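Local coordinates for protein gamma-glutamyl-gamma-aminobutyraldehyde dehydrogenase (Burkholderia cenocepacia, PDB 4LIH) that probably oxidises gamma-glutamyl-gamma-aminobutyraldehyde and related aldehydes to their carboxylic acids, with NAD(P)+ as the electron acceptor, as a member of the aldehyde dehydrogenase family, at residues 95-100 / 216-221; 81-86 / 222-227; 136-141 / 468-473. One frame throughout, in Å; residues are numbered along the deposited sequence.

Contact 1 of 3, residues 95-100 / 216-221; sequences LLRWAA and FEAGIP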
ATOM      1  N   LEU A  95     -15.753  -9.977 -17.200  1.00 10.36           N
ATOM      2  CA  LEU A  95     -16.187 -10.498 -15.919  1.00 10.25           C
ATOM      3  C   LEU A  95     -17.449  -9.788 -15.401  1.00 10.23           C
ATOM      4  O   LEU A  95     -18.350 -10.435 -14.896  1.00  9.81           O
ATOM      5  CB  LEU A  95     -15.048 -10.472 -14.888  1.00 10.22           C
ATOM      6  CG  LEU A  95     -13.856 -11.354 -15.239  1.00 10.32           C
ATOM      7  CD1 LEU A  95     -12.678 -10.971 -14.339  1.00 10.48           C
ATOM      8  CD2 LEU A  95     -14.207 -12.837 -15.104  1.00 10.35           C
ATOM      9  N   LEU A  96     -17.527  -8.471 -15.540  1.00 10.45           N
ATOM     10  CA  LEU A  96     -18.772  -7.767 -15.250  1.00 10.81           C
ATOM     11  C   LEU A  96     -19.975  -8.314 -16.044  1.00 11.44           C
ATOM     12  O   LEU A  96     -21.077  -8.483 -15.479  1.00 11.65           O
ATOM     13  CB  LEU A  96     -18.620  -6.233 -15.449  1.00 10.88           C
ATOM     14  CG  LEU A  96     -17.714  -5.525 -14.437  1.00 10.72           C
ATOM     15  CD1 LEU A  96     -17.712  -3.989 -14.669  1.00 10.71           C
ATOM     16  CD2 LEU A  96     -18.213  -5.836 -13.087  1.00 10.63           C
ATOM     17  N   ARG A  97     -19.792  -8.591 -17.336  1.00 12.10           N
ATOM     18  CA  ARG A  97     -20.881  -9.127 -18.117  1.00 12.95           C
ATOM     19  C   ARG A  97     -21.332 -10.510 -17.608  1.00 12.23           C
ATOM     20  O   ARG A  97     -22.496 -10.838 -17.633  1.00 12.04           O
ATOM     21  CB  ARG A  97     -20.497  -9.203 -19.595  1.00 14.43           C
ATOM     22  CG  ARG A  97     -21.543  -9.824 -20.493  1.00 16.45           C
ATOM     23  CD  ARG A  97     -22.793  -8.982 -20.504  1.00 18.27           C
ATOM     24  NE  ARG A  97     -23.870  -9.568 -21.297  1.00 20.69           N
ATOM     25  CZ  ARG A  97     -25.158  -9.442 -21.018  1.00 21.55           C
ATOM     26  NH1 ARG A  97     -25.552  -8.778 -19.953  1.00 22.78           N
ATOM     27  NH2 ARG A  97     -26.056 -10.029 -21.794  1.00 23.70           N
ATOM     28  N   TRP A  98     -20.393 -11.317 -17.140  1.00 11.45           N
ATOM     29  CA  TRP A  98     -20.720 -12.662 -16.660  1.00 11.15           C
ATOM     30  C   TRP A  98     -21.546 -12.571 -15.387  1.00 11.05           C
ATOM     31  O   TRP A  98     -22.598 -13.215 -15.256  1.00 11.08           O
ATOM     32  CB  TRP A  98     -19.426 -13.430 -16.425  1.00 10.92           C
ATOM     33  CG  TRP A  98     -19.552 -14.834 -15.988  1.00 10.85           C
ATOM     34  CD1 TRP A  98     -20.575 -15.697 -16.211  1.00 10.95           C
ATOM     35  CD2 TRP A  98     -18.532 -15.569 -15.328  1.00 10.78           C
ATOM     36  NE1 TRP A  98     -20.251 -16.945 -15.713  1.00 10.98           N
ATOM     37  CE2 TRP A  98     -19.016 -16.868 -15.118  1.00 10.79           C
ATOM     38  CE3 TRP A  98     -17.269 -15.227 -14.842  1.00 10.77           C
ATOM     39  CZ2 TRP A  98     -18.255 -17.852 -14.507  1.00 10.71           C
ATOM     40  CZ3 TRP A  98     -16.528 -16.206 -14.205  1.00 10.59           C
ATOM     41  CH2 TRP A  98     -17.017 -17.500 -14.066  1.00 10.57           C
ATOM     42  N   ALA A  99     -21.109 -11.702 -14.484  1.00 10.80           N
ATOM     43  CA  ALA A  99     -21.829 -11.443 -13.273  1.00 10.72           C
ATOM     44  C   ALA A  99     -23.220 -10.893 -13.537  1.00 10.84           C
ATOM     45  O   ALA A  99     -24.180 -11.335 -12.893  1.00 10.98           O
ATOM     46  CB  ALA A  99     -21.063 -10.464 -12.405  1.00 10.66           C
ATOM     47  N   ALA A 100     -23.324  -9.941 -14.448  1.00 10.83           N
ATOM     48  CA  ALA A 100     -24.654  -9.442 -14.902  1.00 11.13           C
ATOM     49  C   ALA A 100     -25.553 -10.590 -15.371  1.00 11.41           C
ATOM     50  O   ALA A 100     -26.748 -10.636 -15.049  1.00 11.42           O
ATOM     51  CB  ALA A 100     -24.504  -8.413 -16.002  1.00 11.25           C
ATOM     52  N   PHE A 216     -18.993 -18.528 -21.069  1.00 13.60           N
ATOM     53  CA  PHE A 216     -18.742 -18.514 -22.498  1.00 14.82           C
ATOM     54  C   PHE A 216     -19.659 -17.506 -23.214  1.00 14.88           C
ATOM     55  O   PHE A 216     -19.207 -16.778 -24.088  1.00 14.85           O
ATOM     56  CB  PHE A 216     -18.903 -19.927 -23.098  1.00 15.34           C
ATOM     57  CG  PHE A 216     -18.498 -20.015 -24.555  1.00 16.10           C
ATOM     58  CD1 PHE A 216     -17.156 -19.933 -24.926  1.00 16.82           C
ATOM     59  CD2 PHE A 216     -19.446 -20.156 -25.553  1.00 16.83           C
ATOM     60  CE1 PHE A 216     -16.760 -20.015 -26.264  1.00 16.70           C
ATOM     61  CE2 PHE A 216     -19.055 -20.196 -26.907  1.00 17.14           C
ATOM     62  CZ  PHE A 216     -17.711 -20.125 -27.247  1.00 17.27           C
ATOM     63  N   GLU A 217     -20.924 -17.448 -22.818  1.00 15.33           N
ATOM     64  CA  GLU A 217     -21.863 -16.462 -23.357  1.00 15.99           C
ATOM     65  C   GLU A 217     -21.362 -15.010 -23.143  1.00 15.64           C
ATOM     66  O   GLU A 217     -21.568 -14.135 -23.977  1.00 15.20           O
ATOM     67  CB  GLU A 217     -23.227 -16.638 -22.679  1.00 16.60           C
ATOM     68  CG  GLU A 217     -24.328 -15.810 -23.309  1.00 17.83           C
ATOM     69  CD  GLU A 217     -25.658 -15.966 -22.599  1.00 18.10           C
ATOM     70  OE1 GLU A 217     -25.894 -17.025 -22.029  1.00 18.29           O
ATOM     71  OE2 GLU A 217     -26.503 -15.054 -22.692  1.00 19.58           O
ATOM     72  N   ALA A 218     -20.703 -14.774 -22.015  1.00 14.83           N
ATOM     73  CA  ALA A 218     -20.225 -13.434 -21.664  1.00 14.39           C
ATOM     74  C   ALA A 218     -18.942 -13.041 -22.366  1.00 14.16           C
ATOM     75  O   ALA A 218     -18.538 -11.867 -22.280  1.00 14.22           O
ATOM     76  CB  ALA A 218     -20.012 -13.349 -20.158  1.00 14.58           C
ATOM     77  N   GLY A 219     -18.250 -14.022 -22.970  1.00 13.85           N
ATOM     78  CA  GLY A 219     -16.978 -13.769 -23.635  1.00 13.46           C
ATOM     79  C   GLY A 219     -15.723 -14.350 -22.987  1.00 13.14           C
ATOM     80  O   GLY A 219     -14.615 -14.031 -23.384  1.00 13.00           O
ATOM     81  N   ILE A 220     -15.865 -15.231 -22.015  1.00 12.76           N
ATOM     82  CA  ILE A 220     -14.670 -15.880 -21.456  1.00 12.66           C
ATOM     83  C   ILE A 220     -14.217 -16.885 -22.508  1.00 12.79           C
ATOM     84  O   ILE A 220     -15.008 -17.757 -22.910  1.00 13.21           O
ATOM     85  CB  ILE A 220     -14.962 -16.555 -20.104  1.00 12.52           C
ATOM     86  CG1 ILE A 220     -15.420 -15.529 -19.068  1.00 12.50           C
ATOM     87  CG2 ILE A 220     -13.735 -17.328 -19.623  1.00 12.36           C
ATOM     88  CD1 ILE A 220     -14.256 -14.786 -18.446  1.00 12.64           C
ATOM     89  N   PRO A 221     -12.969 -16.759 -22.990  1.00 12.74           N
ATOM     90  CA  PRO A 221     -12.610 -17.602 -24.153  1.00 12.98           C
ATOM     91  C   PRO A 221     -12.631 -19.121 -23.878  1.00 12.82           C
ATOM     92  O   PRO A 221     -12.529 -19.575 -22.712  1.00 12.72           O
ATOM     93  CB  PRO A 221     -11.208 -17.104 -24.537  1.00 13.03           C
ATOM     94  CG  PRO A 221     -11.088 -15.746 -23.942  1.00 12.98           C
ATOM     95  CD  PRO A 221     -11.934 -15.735 -22.691  1.00 12.91           C
TER
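The C-terminal end of helix 206-218, closed by a Schellman motif, packs here against the middle of helix 88-104, with Ala-218 and Ile-220 meeting Leu-95, Arg-97 and Trp-98. The two backbones come close because the side chain between them is only a methyl: Ala-218 CB lies 3.6 Å from Trp-98 CA, and the alpha carbons of these two residues are 5.1 Å apart. The methyl also touches Trp-98 CB at 3.8 Å and, at about a right angle to this, Arg-97 CG at 3.9 Å. Arg-97 thus lends its aliphatic root to the contact, while its guanidinium makes a salt bridge to Glu-104. Gly-219, with positive phi (111°), provides the Schellman turn after the helix, so that Ile-220 points back to helix 88-104, where its CD1 meets Leu-95 CD2 at 3.9 Å. No hydrogen bond crosses the contact. With CG anti to the backbone N (chi1 -178°), the indole of Trp-98 extends alongside helix 206-218, and its NE1 donates to Val-211 O in that helix. The ring stacks on Phe-186 of helix 178-191 and meets Phe-225 of strand 225-227, while Leu-95 also touches Val-136 and Ala-140 of helix 121-142.

Contact 2 of 3, residues 81-86 / 222-227; sequences GVWAGL and AGVFNV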
ATOM      1  N   GLY A  81      -2.494 -16.638 -24.491  1.00 15.38           N
ATOM      2  CA  GLY A  81      -2.778 -15.277 -24.045  1.00 15.26           C
ATOM      3  C   GLY A  81      -4.130 -14.724 -24.455  1.00 14.85           C
ATOM      4  O   GLY A  81      -4.327 -13.518 -24.438  1.00 13.95           O
ATOM      5  N   VAL A  82      -5.084 -15.611 -24.770  1.00 15.02           N
ATOM      6  CA  VAL A  82      -6.426 -15.185 -25.199  1.00 14.98           C
ATOM      7  C   VAL A  82      -7.150 -14.409 -24.091  1.00 14.80           C
ATOM      8  O   VAL A  82      -8.054 -13.611 -24.346  1.00 15.37           O
ATOM      9  CB  VAL A  82      -7.288 -16.373 -25.695  1.00 15.38           C
ATOM     10  CG1 VAL A  82      -6.515 -17.152 -26.745  1.00 16.19           C
ATOM     11  CG2 VAL A  82      -7.704 -17.319 -24.579  1.00 15.06           C
ATOM     12  N   TRP A  83      -6.742 -14.650 -22.842  1.00 14.24           N
ATOM     13  CA  TRP A  83      -7.356 -14.024 -21.675  1.00 13.64           C
ATOM     14  C   TRP A  83      -6.323 -13.251 -20.821  1.00 13.20           C
ATOM     15  O   TRP A  83      -6.531 -12.080 -20.502  1.00 13.18           O
ATOM     16  CB  TRP A  83      -8.038 -15.134 -20.880  1.00 13.17           C
ATOM     17  CG  TRP A  83      -8.700 -14.711 -19.643  1.00 13.04           C
ATOM     18  CD1 TRP A  83      -8.368 -15.060 -18.366  1.00 12.72           C
ATOM     19  CD2 TRP A  83      -9.853 -13.888 -19.550  1.00 12.77           C
ATOM     20  NE1 TRP A  83      -9.255 -14.489 -17.480  1.00 12.76           N
ATOM     21  CE2 TRP A  83     -10.177 -13.773 -18.196  1.00 12.47           C
ATOM     22  CE3 TRP A  83     -10.649 -13.245 -20.490  1.00 12.72           C
ATOM     23  CZ2 TRP A  83     -11.254 -13.015 -17.749  1.00 12.62           C
ATOM     24  CZ3 TRP A  83     -11.721 -12.485 -20.039  1.00 12.65           C
ATOM     25  CH2 TRP A  83     -12.006 -12.377 -18.678  1.00 12.82           C
ATOM     26  N   ALA A  84      -5.188 -13.875 -20.505  1.00 13.17           N
ATOM     27  CA  ALA A  84      -4.099 -13.183 -19.810  1.00 12.83           C
ATOM     28  C   ALA A  84      -3.572 -11.972 -20.561  1.00 12.95           C
ATOM     29  O   ALA A  84      -3.112 -11.045 -19.936  1.00 13.43           O
ATOM     30  CB  ALA A  84      -2.940 -14.113 -19.597  1.00 12.99           C
ATOM     31  N   GLY A  85      -3.621 -12.020 -21.887  1.00 13.39           N
ATOM     32  CA  GLY A  85      -3.100 -10.967 -22.763  1.00 13.24           C
ATOM     33  C   GLY A  85      -4.064  -9.817 -23.003  1.00 13.15           C
ATOM     34  O   GLY A  85      -3.715  -8.827 -23.664  1.00 13.08           O
ATOM     35  N   LEU A  86      -5.283  -9.916 -22.465  1.00 12.66           N
ATOM     36  CA  LEU A  86      -6.200  -8.823 -22.541  1.00 12.56           C
ATOM     37  C   LEU A  86      -5.784  -7.740 -21.544  1.00 12.30           C
ATOM     38  O   LEU A  86      -5.287  -8.026 -20.445  1.00 12.09           O
ATOM     39  CB  LEU A  86      -7.629  -9.263 -22.253  1.00 12.73           C
ATOM     40  CG  LEU A  86      -8.269 -10.242 -23.246  1.00 12.96           C
ATOM     41  CD1 LEU A  86      -9.596 -10.669 -22.660  1.00 13.07           C
ATOM     42  CD2 LEU A  86      -8.435  -9.635 -24.647  1.00 13.29           C
ATOM     43  N   ALA A 222     -12.774 -19.886 -24.949  1.00 12.74           N
ATOM     44  CA  ALA A 222     -12.759 -21.334 -24.866  1.00 12.54           C
ATOM     45  C   ALA A 222     -11.513 -21.769 -24.117  1.00 12.09           C
ATOM     46  O   ALA A 222     -10.378 -21.304 -24.393  1.00 12.12           O
ATOM     47  CB  ALA A 222     -12.761 -21.956 -26.241  1.00 12.65           C
ATOM     48  N   GLY A 223     -11.732 -22.633 -23.142  1.00 11.74           N
ATOM     49  CA  GLY A 223     -10.642 -23.192 -22.379  1.00 11.48           C
ATOM     50  C   GLY A 223     -10.231 -22.442 -21.125  1.00 11.31           C
ATOM     51  O   GLY A 223      -9.518 -22.994 -20.291  1.00 11.46           O
ATOM     52  N   VAL A 224     -10.684 -21.205 -20.976  1.00 11.11           N
ATOM     53  CA  VAL A 224     -10.282 -20.354 -19.844  1.00 10.77           C
ATOM     54  C   VAL A 224     -11.068 -20.694 -18.562  1.00 10.50           C
ATOM     55  O   VAL A 224     -10.536 -20.550 -17.418  1.00 10.08           O
ATOM     56  CB  VAL A 224     -10.391 -18.886 -20.259  1.00 10.94           C
ATOM     57  CG1 VAL A 224     -10.269 -17.971 -19.030  1.00 10.82           C
ATOM     58  CG2 VAL A 224      -9.336 -18.560 -21.318  1.00 11.09           C
ATOM     59  N   PHE A 225     -12.305 -21.190 -18.765  1.00 10.24           N
ATOM     60  CA  PHE A 225     -13.149 -21.651 -17.668  1.00 10.06           C
ATOM     61  C   PHE A 225     -13.854 -22.948 -18.071  1.00 10.07           C
ATOM     62  O   PHE A 225     -14.655 -22.950 -18.988  1.00 10.43           O
ATOM     63  CB  PHE A 225     -14.127 -20.576 -17.177  1.00  9.95           C
ATOM     64  CG  PHE A 225     -14.895 -20.972 -15.917  1.00  9.82           C
ATOM     65  CD1 PHE A 225     -14.250 -21.276 -14.718  1.00  9.69           C
ATOM     66  CD2 PHE A 225     -16.274 -21.060 -15.955  1.00  9.81           C
ATOM     67  CE1 PHE A 225     -14.994 -21.629 -13.592  1.00  9.61           C
ATOM     68  CE2 PHE A 225     -17.008 -21.447 -14.871  1.00  9.69           C
ATOM     69  CZ  PHE A 225     -16.368 -21.728 -13.665  1.00  9.56           C
ATOM     70  N   ASN A 226     -13.437 -24.043 -17.439  1.00  9.92           N
ATOM     71  CA  ASN A 226     -13.931 -25.404 -17.687  1.00  9.85           C
ATOM     72  C   ASN A 226     -14.482 -25.984 -16.384  1.00  9.82           C
ATOM     73  O   ASN A 226     -13.928 -25.742 -15.298  1.00  9.41           O
ATOM     74  CB  ASN A 226     -12.794 -26.310 -18.121  1.00  9.93           C
ATOM     75  CG  ASN A 226     -11.905 -25.685 -19.175  1.00 10.01           C
ATOM     76  OD1 ASN A 226     -12.217 -25.713 -20.366  1.00 10.16           O
ATOM     77  ND2 ASN A 226     -10.827 -25.036 -18.727  1.00 10.00           N
ATOM     78  N   VAL A 227     -15.552 -26.781 -16.498  1.00  9.89           N
ATOM     79  CA  VAL A 227     -16.173 -27.438 -15.353  1.00  9.91           C
ATOM     80  C   VAL A 227     -16.228 -28.948 -15.657  1.00 10.15           C
ATOM     81  O   VAL A 227     -16.714 -29.375 -16.742  1.00 10.69           O
ATOM     82  CB  VAL A 227     -17.581 -26.848 -15.040  1.00  9.80           C
ATOM     83  CG1 VAL A 227     -18.321 -27.663 -13.975  1.00  9.68           C
ATOM     84  CG2 VAL A 227     -17.458 -25.378 -14.604  1.00  9.68           C
TER
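Trp-83 and Val-224 face each other with their alpha carbons 7.2 Å apart, the first opening a type I turn that runs to Leu-86, the second in the loop that leads into strand 225-227, the last element of a beta-alpha-beta crossover (195-199, 206-218, 225-227). Both branches of Val-224 are used. CG1, anti to the backbone N (chi1 168°), sits over one face of the indole, 3.7 Å from the centroid of the five-membered ring and 20° off its normal, which makes a CH-pi contact. Its nearest ring atom is Trp-83 CD1 at 3.5 Å, so the methyl lies toward the rim of the whole bicycle and over the pyrrole part. The other branch, CG2, lies on the same side of the indole plane, at the root of the ring, 3.7 Å from Trp-83 CB, and meets Val-82 CG2 at 3.9 Å. The two valine side chains run past each other in opposite senses, and both touch Ala-77 of helix 64-80. The Asn-226 amide ties the loop to the start of the strand: its ND2 donates to Gly-223 O at 2.9 Å, arriving from above the carbonyl plane. That same ND2 bonds to Val-196 O, and OD1 accepts from Asp-33 N. Trp-83 NE1 gives its hydrogen to Leu-190 O, which helps to set the face the indole offers to Val-224. No polar bond ties the two segments, so their fit rests on shape, while hydrogen bonds to surrounding backbone orient the indole and Asn-226.

Contact 3 of 3, residues 136-141 / 468-473; sequences VEWFAE and DMNFPF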
ATOM      1  N   VAL A 136     -17.378 -12.018  -8.223  1.00  7.77           N
ATOM      2  CA  VAL A 136     -16.860 -11.822  -9.556  1.00  7.86           C
ATOM      3  C   VAL A 136     -16.724 -10.307  -9.871  1.00  7.86           C
ATOM      4  O   VAL A 136     -15.708  -9.852 -10.401  1.00  7.84           O
ATOM      5  CB  VAL A 136     -17.742 -12.520 -10.580  1.00  7.98           C
ATOM      6  CG1 VAL A 136     -17.316 -12.127 -11.996  1.00  8.12           C
ATOM      7  CG2 VAL A 136     -17.647 -14.033 -10.376  1.00  7.95           C
ATOM      8  N   GLU A 137     -17.746  -9.535  -9.560  1.00  7.97           N
ATOM      9  CA  GLU A 137     -17.717  -8.114  -9.830  1.00  8.13           C
ATOM     10  C   GLU A 137     -16.604  -7.376  -9.116  1.00  8.04           C
ATOM     11  O   GLU A 137     -15.974  -6.438  -9.678  1.00  8.05           O
ATOM     12  CB  GLU A 137     -19.067  -7.458  -9.444  1.00  8.37           C
ATOM     13  CG  GLU A 137     -20.256  -7.857 -10.328  1.00  8.64           C
ATOM     14  CD  GLU A 137     -21.620  -7.691  -9.667  1.00  8.88           C
ATOM     15  OE1 GLU A 137     -21.778  -7.419  -8.458  1.00  9.04           O
ATOM     16  OE2 GLU A 137     -22.597  -7.873 -10.382  1.00  9.21           O
ATOM     17  N   TRP A 138     -16.381  -7.747  -7.856  1.00  7.95           N
ATOM     18  CA  TRP A 138     -15.406  -7.033  -7.007  1.00  7.91           C
ATOM     19  C   TRP A 138     -14.004  -7.314  -7.534  1.00  7.84           C
ATOM     20  O   TRP A 138     -13.211  -6.404  -7.734  1.00  7.80           O
ATOM     21  CB  TRP A 138     -15.556  -7.489  -5.566  1.00  7.92           C
ATOM     22  CG  TRP A 138     -14.883  -6.655  -4.525  1.00  7.92           C
ATOM     23  CD1 TRP A 138     -15.432  -5.626  -3.822  1.00  8.01           C
ATOM     24  CD2 TRP A 138     -13.556  -6.807  -4.040  1.00  7.92           C
ATOM     25  NE1 TRP A 138     -14.508  -5.091  -2.939  1.00  8.02           N
ATOM     26  CE2 TRP A 138     -13.358  -5.823  -3.021  1.00  7.95           C
ATOM     27  CE3 TRP A 138     -12.500  -7.649  -4.379  1.00  7.87           C
ATOM     28  CZ2 TRP A 138     -12.139  -5.662  -2.346  1.00  7.85           C
ATOM     29  CZ3 TRP A 138     -11.279  -7.521  -3.664  1.00  7.80           C
ATOM     30  CH2 TRP A 138     -11.132  -6.515  -2.652  1.00  7.81           C
ATOM     31  N   PHE A 139     -13.710  -8.569  -7.860  1.00  7.78           N
ATOM     32  CA  PHE A 139     -12.378  -8.829  -8.399  1.00  7.78           C
ATOM     33  C   PHE A 139     -12.192  -8.201  -9.785  1.00  7.90           C
ATOM     34  O   PHE A 139     -11.107  -7.733 -10.096  1.00  7.89           O
ATOM     35  CB  PHE A 139     -11.996 -10.311  -8.338  1.00  7.72           C
ATOM     36  CG  PHE A 139     -11.638 -10.765  -6.934  1.00  7.64           C
ATOM     37  CD1 PHE A 139     -10.405 -10.387  -6.353  1.00  7.63           C
ATOM     38  CD2 PHE A 139     -12.576 -11.423  -6.152  1.00  7.59           C
ATOM     39  CE1 PHE A 139     -10.063 -10.786  -5.052  1.00  7.51           C
ATOM     40  CE2 PHE A 139     -12.253 -11.788  -4.858  1.00  7.58           C
ATOM     41  CZ  PHE A 139     -11.015 -11.475  -4.316  1.00  7.53           C
ATOM     42  N   ALA A 140     -13.269  -8.146 -10.575  1.00  8.10           N
ATOM     43  CA  ALA A 140     -13.248  -7.494 -11.864  1.00  8.31           C
ATOM     44  C   ALA A 140     -12.908  -6.033 -11.657  1.00  8.43           C
ATOM     45  O   ALA A 140     -12.032  -5.460 -12.331  1.00  8.59           O
ATOM     46  CB  ALA A 140     -14.605  -7.602 -12.544  1.00  8.40           C
ATOM     47  N   GLU A 141     -13.600  -5.425 -10.706  1.00  8.45           N
ATOM     48  CA  GLU A 141     -13.434  -3.988 -10.444  1.00  8.60           C
ATOM     49  C   GLU A 141     -12.071  -3.674  -9.813  1.00  8.63           C
ATOM     50  O   GLU A 141     -11.628  -2.546  -9.835  1.00  8.72           O
ATOM     51  CB  GLU A 141     -14.533  -3.518  -9.492  1.00  8.62           C
ATOM     52  CG  GLU A 141     -15.911  -3.385 -10.109  1.00  8.75           C
ATOM     53  CD  GLU A 141     -16.994  -3.055  -9.075  1.00  8.83           C
ATOM     54  OE1 GLU A 141     -16.749  -3.202  -7.872  1.00  8.80           O
ATOM     55  OE2 GLU A 141     -18.099  -2.608  -9.442  1.00  9.00           O
ATOM     56  N   ASP A 468     -18.635  -9.032   3.130  1.00  9.69           N
ATOM     57  CA  ASP A 468     -17.825  -8.048   2.481  1.00  9.43           C
ATOM     58  C   ASP A 468     -16.560  -8.694   1.918  1.00  9.02           C
ATOM     59  O   ASP A 468     -15.862  -9.467   2.597  1.00  8.73           O
ATOM     60  CB  ASP A 468     -17.495  -6.933   3.459  1.00  9.57           C
ATOM     61  CG  ASP A 468     -17.089  -5.663   2.769  1.00  9.75           C
ATOM     62  OD1 ASP A 468     -15.968  -5.578   2.233  1.00  9.61           O
ATOM     63  OD2 ASP A 468     -17.915  -4.751   2.743  1.00 10.01           O
ATOM     64  N   MET A 469     -16.275  -8.375   0.667  1.00  8.71           N
ATOM     65  CA  MET A 469     -15.095  -8.890  -0.032  1.00  8.58           C
ATOM     66  C   MET A 469     -13.795  -8.304   0.467  1.00  8.34           C
ATOM     67  O   MET A 469     -12.711  -8.815   0.134  1.00  8.30           O
ATOM     68  CB  MET A 469     -15.311  -8.623  -1.585  1.00  8.78           C
ATOM     69  CG  MET A 469     -14.669  -9.610  -2.565  1.00  8.97           C
ATOM     70  SD  MET A 469     -14.956 -11.346  -2.174  1.00  9.19           S
ATOM     71  CE  MET A 469     -16.669 -11.477  -1.858  1.00  9.17           C
ATOM     72  N   ASN A 470     -13.822  -7.247   1.265  1.00  8.18           N
ATOM     73  CA  ASN A 470     -12.565  -6.713   1.837  1.00  8.06           C
ATOM     74  C   ASN A 470     -11.896  -7.544   2.943  1.00  8.05           C
ATOM     75  O   ASN A 470     -10.747  -7.258   3.352  1.00  8.22           O
ATOM     76  CB  ASN A 470     -12.765  -5.285   2.321  1.00  8.10           C
ATOM     77  CG  ASN A 470     -12.844  -4.291   1.165  1.00  8.05           C
ATOM     78  OD1 ASN A 470     -11.821  -3.828   0.669  1.00  8.09           O
ATOM     79  ND2 ASN A 470     -14.046  -3.872   0.838  1.00  8.08           N
ATOM     80  N   PHE A 471     -12.579  -8.574   3.445  1.00  7.91           N
ATOM     81  CA  PHE A 471     -12.051  -9.267   4.620  1.00  7.79           C
ATOM     82  C   PHE A 471     -11.507 -10.633   4.216  1.00  7.68           C
ATOM     83  O   PHE A 471     -12.302 -11.533   4.004  1.00  7.48           O
ATOM     84  CB  PHE A 471     -13.181  -9.424   5.655  1.00  7.82           C
ATOM     85  CG  PHE A 471     -13.679  -8.132   6.230  1.00  7.90           C
ATOM     86  CD1 PHE A 471     -12.829  -7.278   6.883  1.00  7.89           C
ATOM     87  CD2 PHE A 471     -15.025  -7.764   6.072  1.00  8.00           C
ATOM     88  CE1 PHE A 471     -13.305  -6.097   7.425  1.00  8.06           C
ATOM     89  CE2 PHE A 471     -15.500  -6.600   6.619  1.00  8.14           C
ATOM     90  CZ  PHE A 471     -14.650  -5.764   7.320  1.00  8.13           C
ATOM     91  N   PRO A 472     -10.154 -10.797   4.139  1.00  7.70           N
ATOM     92  CA  PRO A 472      -9.638 -12.151   3.862  1.00  7.72           C
ATOM     93  C   PRO A 472     -10.167 -13.142   4.888  1.00  8.02           C
ATOM     94  O   PRO A 472     -10.416 -12.746   6.006  1.00  7.81           O
ATOM     95  CB  PRO A 472      -8.124 -11.985   4.019  1.00  7.66           C
ATOM     96  CG  PRO A 472      -7.931 -10.770   4.897  1.00  7.64           C
ATOM     97  CD  PRO A 472      -9.070  -9.872   4.585  1.00  7.65           C
ATOM     98  N   PHE A 473     -10.330 -14.390   4.462  1.00  8.36           N
ATOM     99  CA  PHE A 473     -11.097 -15.418   5.123  1.00  8.99           C
ATOM    100  C   PHE A 473     -10.326 -16.735   4.966  1.00  8.89           C
ATOM    101  O   PHE A 473      -9.976 -17.125   3.864  1.00  9.03           O
ATOM    102  CB  PHE A 473     -12.474 -15.490   4.443  1.00  9.64           C
ATOM    103  CG  PHE A 473     -13.328 -16.600   4.913  1.00 10.21           C
ATOM    104  CD1 PHE A 473     -13.031 -17.903   4.576  1.00 10.62           C
ATOM    105  CD2 PHE A 473     -14.371 -16.341   5.762  1.00 11.12           C
ATOM    106  CE1 PHE A 473     -13.806 -18.942   5.043  1.00 11.11           C
ATOM    107  CE2 PHE A 473     -15.168 -17.387   6.244  1.00 11.53           C
ATOM    108  CZ  PHE A 473     -14.885 -18.678   5.871  1.00 11.40           C
TER
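An Asx turn in the loop between strands 457-460 and 494-502 presents Met-469 and Asn-470 to Trp-138 and Phe-139 of helix 121-142, in a buried aromatic cluster at a subunit interface. Met-469 lies over one face of the indole: its CB stands 3.5 Å from the centroid of the five-membered ring and 9° off the normal, a CH-pi contact nearly straight above the ring. CG continues over CD2 and CE3 of Trp-138, 3.4 Å from each. There the chain bends at chi2 and chi3 (both 48°) and carries the sulfur away from the indole toward the neighbouring phenyl ring, where Met-469 SD meets Phe-139 CE2 at 3.8 Å in an oblique Met-aromatic contact. Phe-139 in turn lies against Trp-138, whose CE3 sits over the centre of its face. The side chain of Phe-139 is about 11 Å from that of Glu-274, which is predicted to be the active-site residue.

Asn-470 approaches the indole from its edge, OD1 coming 3.5 Å from Trp-138 CZ2 near the ring plane, with the amide plane about perpendicular to the ring. Asp-144 O of the second subunit accepts from both Trp-138 NE1 and Asn-470 ND2, while Lys-145 of that subunit makes a cation-pi contact with the indole; the two segments thus grip the neighbouring chain together. Two donors of Asn-470 converge on Asp-468 OD1: the backbone N at its anti lone pair, and ND2 at its syn lone pair at 2.9 Å.

Overall arrangement
Contacts 1 and 2 are neighbours, centres 11 Å apart, on consecutive pieces of a beta-alpha-beta crossover (195-199, 206-218, 225-227), consistent with the Rossmann-like NAD(P)-binding domain of aldehyde dehydrogenases. Ile-220 and Pro-221 also pack on Trp-83, and contact 1 is nested within the loop that contact 2 closes. Contact 3 lies about 17 Å from contact 1, centre to centre, and about 21 Å from contact 2, which it does not touch; its segments, more than 300 residues apart, alternate with theirs. Leu-95 and Ala-99 of helix 88-104 pack on helix 121-142. The series thus runs from strand 225-227, parallel to 195-199, through helices 206-218, 88-104 and 121-142, to contact 3, which borders two other subunits.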